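PDB 1SZH: Her-1 protein from Caenorhabditis elegans, which dictates male development, probably acting directly in cell signalling during sex determination by inhibiting the function of TRA-2A. Local coordinates for residues V121-K124 / C125-K128; S111-S114 / C115-D119. The protein carries 2 engineered substitutions. All blocks are in the same frame, centred on the assembly; numbering follows the deposited sequence.

Interaction 1 of 2, residues V121-K124 / C125-K128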
ATOM      1  N   VAL A 121      -7.369 -13.601 -13.329  1.00 23.98           N
ATOM      2  CA  VAL A 121      -8.712 -13.220 -12.892  1.00 21.07           C
ATOM      3  C   VAL A 121      -8.660 -12.496 -11.551  1.00 24.73           C
ATOM      4  O   VAL A 121      -9.384 -11.519 -11.341  1.00 22.51           O
ATOM      5  CB  VAL A 121      -9.632 -14.456 -12.754  1.00 24.86           C
ATOM      6  CG1 VAL A 121     -10.984 -14.054 -12.146  1.00 36.54           C
ATOM      7  CG2 VAL A 121      -9.859 -15.083 -14.122  1.00 39.78           C
ATOM      8  N   LEU A 122      -7.817 -12.975 -10.636  1.00 22.25           N
ATOM      9  CA  LEU A 122      -7.718 -12.338  -9.318  1.00 21.50           C
ATOM     10  C   LEU A 122      -7.077 -10.945  -9.406  1.00 21.35           C
ATOM     11  O   LEU A 122      -7.475 -10.036  -8.674  1.00 19.06           O
ATOM     12  CB  LEU A 122      -6.939 -13.237  -8.351  1.00 21.56           C
ATOM     13  CG  LEU A 122      -7.514 -14.637  -8.042  1.00 30.87           C
ATOM     14  CD1 LEU A 122      -6.665 -15.301  -6.963  1.00 29.69           C
ATOM     15  CD2 LEU A 122      -8.971 -14.552  -7.588  1.00 30.35           C
ATOM     16  N   TYR A 123      -6.087 -10.777 -10.284  1.00 18.26           N
ATOM     17  CA  TYR A 123      -5.458  -9.471 -10.475  1.00 16.39           C
ATOM     18  C   TYR A 123      -6.493  -8.478 -11.040  1.00 19.27           C
ATOM     19  O   TYR A 123      -6.535  -7.300 -10.652  1.00 18.41           O
ATOM     20  CB  TYR A 123      -4.262  -9.549 -11.434  1.00 17.04           C
ATOM     21  CG  TYR A 123      -3.579  -8.224 -11.613  1.00 18.74           C
ATOM     22  CD1 TYR A 123      -2.830  -7.681 -10.574  1.00 21.77           C
ATOM     23  CD2 TYR A 123      -3.721  -7.479 -12.789  1.00 28.46           C
ATOM     24  CE1 TYR A 123      -2.241  -6.434 -10.688  1.00 26.54           C
ATOM     25  CE2 TYR A 123      -3.130  -6.214 -12.911  1.00 30.30           C
ATOM     26  CZ  TYR A 123      -2.394  -5.706 -11.851  1.00 31.62           C
ATOM     27  OH  TYR A 123      -1.799  -4.465 -11.913  1.00 35.35           O
ATOM     28  N   LYS A 124      -7.334  -8.947 -11.960  1.00 20.53           N
ATOM     29  CA  LYS A 124      -8.350  -8.055 -12.519  1.00 18.05           C
ATOM     30  C   LYS A 124      -9.346  -7.663 -11.435  1.00 17.30           C
ATOM     31  O   LYS A 124      -9.819  -6.522 -11.416  1.00 20.04           O
ATOM     32  CB  LYS A 124      -9.064  -8.730 -13.692  1.00 23.02           C
ATOM     33  CG  LYS A 124      -8.174  -8.883 -14.912  1.00 32.15           C
ATOM     34  CD  LYS A 124      -8.925  -9.501 -16.092  1.00 42.60           C
ATOM     35  CE  LYS A 124      -8.035  -9.574 -17.331  1.00 54.04           C
ATOM     36  NZ  LYS A 124      -8.690 -10.266 -18.486  1.00 61.77           N
ATOM     37  N   CYS A 125      -9.664  -8.582 -10.535  1.00 19.25           N
ATOM     38  CA  CYS A 125     -10.587  -8.277  -9.442  1.00 20.55           C
ATOM     39  C   CYS A 125      -9.937  -7.254  -8.494  1.00 19.49           C
ATOM     40  O   CYS A 125     -10.582  -6.330  -8.012  1.00 18.49           O
ATOM     41  CB  CYS A 125     -10.926  -9.546  -8.683  1.00 20.85           C
ATOM     42  SG  CYS A 125     -12.070  -9.342  -7.337  1.00 31.41           S
ATOM     43  N   PHE A 126      -8.644  -7.425  -8.233  1.00 16.86           N
ATOM     44  CA  PHE A 126      -7.914  -6.496  -7.378  1.00 15.60           C
ATOM     45  C   PHE A 126      -8.015  -5.090  -7.994  1.00 16.93           C
ATOM     46  O   PHE A 126      -8.271  -4.104  -7.298  1.00 16.14           O
ATOM     47  CB  PHE A 126      -6.433  -6.957  -7.300  1.00 12.42           C
ATOM     48  CG  PHE A 126      -5.479  -5.932  -6.689  1.00 11.87           C
ATOM     49  CD1 PHE A 126      -5.452  -5.713  -5.312  1.00 14.52           C
ATOM     50  CD2 PHE A 126      -4.611  -5.210  -7.501  1.00 16.44           C
ATOM     51  CE1 PHE A 126      -4.563  -4.773  -4.743  1.00 14.53           C
ATOM     52  CE2 PHE A 126      -3.701  -4.261  -6.948  1.00 19.50           C
ATOM     53  CZ  PHE A 126      -3.682  -4.041  -5.572  1.00 16.24           C
ATOM     54  N   GLU A 127      -7.814  -5.000  -9.302  1.00 16.01           N
ATOM     55  CA  GLU A 127      -7.878  -3.705  -9.958  1.00 20.55           C
ATOM     56  C   GLU A 127      -9.307  -3.159  -9.922  1.00 17.36           C
ATOM     57  O   GLU A 127      -9.504  -1.959  -9.732  1.00 18.11           O
ATOM     58  CB  GLU A 127      -7.362  -3.816 -11.391  1.00 25.39           C
ATOM     59  CG  GLU A 127      -5.834  -4.032 -11.486  1.00 23.87           C
ATOM     60  CD  GLU A 127      -5.017  -2.756 -11.278  1.00 43.60           C
ATOM     61  OE1 GLU A 127      -5.054  -2.169 -10.170  1.00 37.80           O
ATOM     62  OE2 GLU A 127      -4.326  -2.333 -12.232  1.00 49.28           O
ATOM     63  N   LYS A 128     -10.287  -4.039 -10.082  1.00 16.84           N
ATOM     64  CA  LYS A 128     -11.691  -3.589 -10.038  1.00 17.69           C
ATOM     65  C   LYS A 128     -12.033  -3.060  -8.637  1.00 21.21           C
ATOM     66  O   LYS A 128     -12.730  -2.058  -8.474  1.00 19.27           O
ATOM     67  CB  LYS A 128     -12.615  -4.741 -10.441  1.00 20.55           C
ATOM     68  CG  LYS A 128     -14.113  -4.399 -10.449  1.00 27.33           C
ATOM     69  CD  LYS A 128     -14.874  -5.521 -11.153  1.00 33.35           C
ATOM     70  CE  LYS A 128     -16.289  -5.112 -11.516  1.00 40.95           C
ATOM     71  NZ  LYS A 128     -16.940  -6.196 -12.302  1.00 38.47           N
TER
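Y123 and E127 stand one helical turn apart, and the aliphatic stem of the glutamate lies over a face of the tyrosine ring. The touching atom is E127 CG, 4.1 Å from the centroid of the Y123 ring and displaced toward its rim, a CH-pi contact. The two side chains run side by side in the same direction; the carboxylate and ring planes are turned 41° against each other. The bend at chi2 of the glutamate (-78°) turns the carboxylate so that E127 OE2 comes beside the hydroxyl end of the ring, 3.3 Å from Y123 OH. Glutamate suits this place because its methylene groups can pack on an aromatic surface while its carboxylate reaches past the ring. There E127 OE1 forms a salt bridge with R130, which holds the carboxylate by its other oxygen.

Three residues on from Y123, F126 meets the same ring, F126 CD2 lying 4.2 Å from Y123 CE1, and the two side chains cross at a slant. With CG anti to the backbone N (chi1 -178° in Y123), both rings reach the side of the helix that meets helix 105-115, where large flat groups can fill the space between two helices.

Beneath them the backbone keeps regular alpha-helical i to i+4 bonds from V121 to K128; the one from E127 N to Y123 O, 3.0 Å, spaces the tyrosine and glutamate.

The buried C125 is tied by a disulfide to C148, and K128 NZ bonds to Y147 O; these two links join helix 120-134 to the segment around Y147 and C148. F126 meets the ring of F79 in a loop; against helix 105-115 it packs on L109 and I112, and Y123 on I112 and K113.

Interaction 2 of 2, residues S111-S114 / C115-D119; sequences SIKS and CSLLD
C115, the last residue of helix 105-115, still keeps the helical pattern: its N donates to S111 O over 3.0 Å. Its SG lies between the backbone N and the carbonyl carbon (chi1 58°), a setting that brings C115 SG 3.6 Å from I112 O; the sulfur is bonded to C90 of helix 85-97. Just before it, S114 turns its own hydroxyl back to D110 O.

S116 is the first residue to leave helical torsions, and it grips I112 O twice. S116 OG donates to I112 O at 2.9 Å and S116 N at 3.2 Å, the two donors approaching from opposite faces of the carbonyl plane. S116 N also makes a weak bond to K113 O. Serine suits this buried place because its short hydroxyl can curl back onto a carbonyl of the last helical turn and satisfy itself there. Replacing S116 by an alanine is likely to cost I112 O its hydroxyl donor, leaving the S116 N-H alone of the two, and to remove the oxygen packed against Y123.

S116 also opens a type I beta turn, which connects helix 105-115 to helix 120-134, consecutive helices running in broadly opposite directions in this all-helical, disulfide-rich protein.

Within the turn L117 N bonds to S114 O at 3.3 Å, coming from well above the carbonyl plane, whereas its side chain leans back on the helix end. There L117 CG is 3.3 Å from S114 O, and L117 CD2 is 4.5 Å from K113 CG. At D119 the turn closes, D119 N donating to S116 O over 2.8 Å.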
ATOM      1  N   SER A 111       5.017  -5.774  -9.081  1.00 14.81           N
ATOM      2  CA  SER A 111       5.289  -6.933  -8.216  1.00 14.13           C
ATOM      3  C   SER A 111       4.022  -7.728  -7.955  1.00 16.46           C
ATOM      4  O   SER A 111       4.040  -8.959  -7.996  1.00 14.60           O
ATOM      5  CB  SER A 111       5.929  -6.457  -6.892  1.00 13.85           C
ATOM      6  OG  SER A 111       6.133  -7.565  -6.025  1.00 18.93           O
ATOM      7  N   ILE A 112       2.913  -7.027  -7.717  1.00 14.05           N
ATOM      8  CA  ILE A 112       1.644  -7.697  -7.481  1.00 13.14           C
ATOM      9  C   ILE A 112       1.174  -8.417  -8.756  1.00 16.16           C
ATOM     10  O   ILE A 112       0.684  -9.538  -8.699  1.00 16.06           O
ATOM     11  CB  ILE A 112       0.586  -6.658  -7.037  1.00 15.88           C
ATOM     12  CG1 ILE A 112       0.968  -6.095  -5.671  1.00 15.63           C
ATOM     13  CG2 ILE A 112      -0.821  -7.306  -6.984  1.00 17.56           C
ATOM     14  CD1 ILE A 112       0.250  -4.764  -5.340  1.00 16.11           C
ATOM     15  N   LYS A 113       1.302  -7.772  -9.911  1.00 15.42           N
ATOM     16  CA  LYS A 113       0.887  -8.420 -11.153  1.00 17.79           C
ATOM     17  C   LYS A 113       1.760  -9.653 -11.384  1.00 16.65           C
ATOM     18  O   LYS A 113       1.259 -10.681 -11.815  1.00 15.99           O
ATOM     19  CB  LYS A 113       1.021  -7.461 -12.340  1.00 19.16           C
ATOM     20  CG  LYS A 113       0.488  -8.041 -13.655  1.00 24.16           C
ATOM     21  CD  LYS A 113       0.461  -6.983 -14.738  1.00 34.68           C
ATOM     22  CE  LYS A 113      -0.138  -7.524 -16.037  1.00 37.75           C
ATOM     23  NZ  LYS A 113      -0.215  -6.454 -17.070  1.00 48.28           N
ATOM     24  N   SER A 114       3.051  -9.558 -11.069  1.00 16.79           N
ATOM     25  CA  SER A 114       3.925 -10.705 -11.277  1.00 14.29           C
ATOM     26  C   SER A 114       3.568 -11.891 -10.394  1.00 16.56           C
ATOM     27  O   SER A 114       3.541 -13.010 -10.886  1.00 16.15           O
ATOM     28  CB  SER A 114       5.379 -10.301 -11.075  1.00 19.20           C
ATOM     29  OG  SER A 114       5.786  -9.481 -12.161  1.00 26.21           O
ATOM     30  N   CYS A 115       3.278 -11.689  -9.105  1.00 15.15           N
ATOM     31  CA  CYS A 115       2.948 -12.855  -8.295  1.00 16.19           C
ATOM     32  C   CYS A 115       1.597 -13.468  -8.598  1.00 20.51           C
ATOM     33  O   CYS A 115       1.339 -14.604  -8.230  1.00 20.58           O
ATOM     34  CB  CYS A 115       3.079 -12.610  -6.779  1.00 18.68           C
ATOM     35  SG  CYS A 115       2.185 -11.339  -5.950  1.00 24.46           S
ATOM     36  N   SER A 116       0.744 -12.721  -9.270  1.00 15.89           N
ATOM     37  CA  SER A 116      -0.570 -13.251  -9.605  1.00 16.42           C
ATOM     38  C   SER A 116      -0.644 -13.613 -11.102  1.00 20.16           C
ATOM     39  O   SER A 116      -1.734 -13.780 -11.641  1.00 19.27           O
ATOM     40  CB  SER A 116      -1.672 -12.216  -9.256  1.00 16.44           C
ATOM     41  OG  SER A 116      -1.468 -10.997  -9.972  1.00 19.51           O
ATOM     42  N   LEU A 117       0.494 -13.750 -11.783  1.00 20.04           N
ATOM     43  CA  LEU A 117       0.453 -14.055 -13.223  1.00 20.81           C
ATOM     44  C   LEU A 117      -0.322 -15.292 -13.651  1.00 23.78           C
ATOM     45  O   LEU A 117      -0.837 -15.345 -14.774  1.00 29.10           O
ATOM     46  CB  LEU A 117       1.869 -14.151 -13.793  1.00 22.92           C
ATOM     47  CG  LEU A 117       2.547 -12.813 -14.078  1.00 21.66           C
ATOM     48  CD1 LEU A 117       3.985 -13.075 -14.528  1.00 24.02           C
ATOM     49  CD2 LEU A 117       1.798 -12.039 -15.152  1.00 24.13           C
ATOM     50  N   LEU A 118      -0.390 -16.290 -12.786  1.00 22.85           N
ATOM     51  CA  LEU A 118      -1.126 -17.502 -13.121  1.00 28.27           C
ATOM     52  C   LEU A 118      -2.536 -17.459 -12.535  1.00 29.96           C
ATOM     53  O   LEU A 118      -3.246 -18.464 -12.511  1.00 31.45           O
ATOM     54  CB  LEU A 118      -0.378 -18.740 -12.629  1.00 30.48           C
ATOM     55  CG  LEU A 118       1.033 -18.884 -13.207  1.00 36.89           C
ATOM     56  CD1 LEU A 118       1.601 -20.233 -12.805  1.00 38.52           C
ATOM     57  CD2 LEU A 118       1.002 -18.771 -14.710  1.00 36.24           C
ATOM     58  N   ASP A 119      -2.928 -16.277 -12.072  1.00 25.21           N
ATOM     59  CA  ASP A 119      -4.259 -16.042 -11.506  1.00 32.01           C
ATOM     60  C   ASP A 119      -4.709 -14.680 -12.024  1.00 26.96           C
ATOM     61  O   ASP A 119      -5.058 -13.789 -11.248  1.00 28.65           O
ATOM     62  CB  ASP A 119      -4.195 -16.026  -9.971  1.00 35.93           C
ATOM     63  CG  ASP A 119      -3.717 -17.349  -9.389  1.00 46.36           C
ATOM     64  OD1 ASP A 119      -4.374 -18.380  -9.653  1.00 55.44           O
ATOM     65  OD2 ASP A 119      -2.686 -17.359  -8.675  1.00 47.90           O
TER

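Interaction 2 comes first along the chain, at the end of helix 105-115 and in the turn that follows; interaction 1 comes next, near the start of helix 120-134. Their centres lie about 10 Å apart, on the same side of the chain's centre, and they touch directly: Y123 CB is 3.5 Å from S116 OG. The turn thus brings two consecutive helices together, with the aromatics of the second packing against the last turns of the first. Each helix also carries a disulfide to another part of the chain, so that the pair is covalently linked to its surroundings, as befits a small secreted protein.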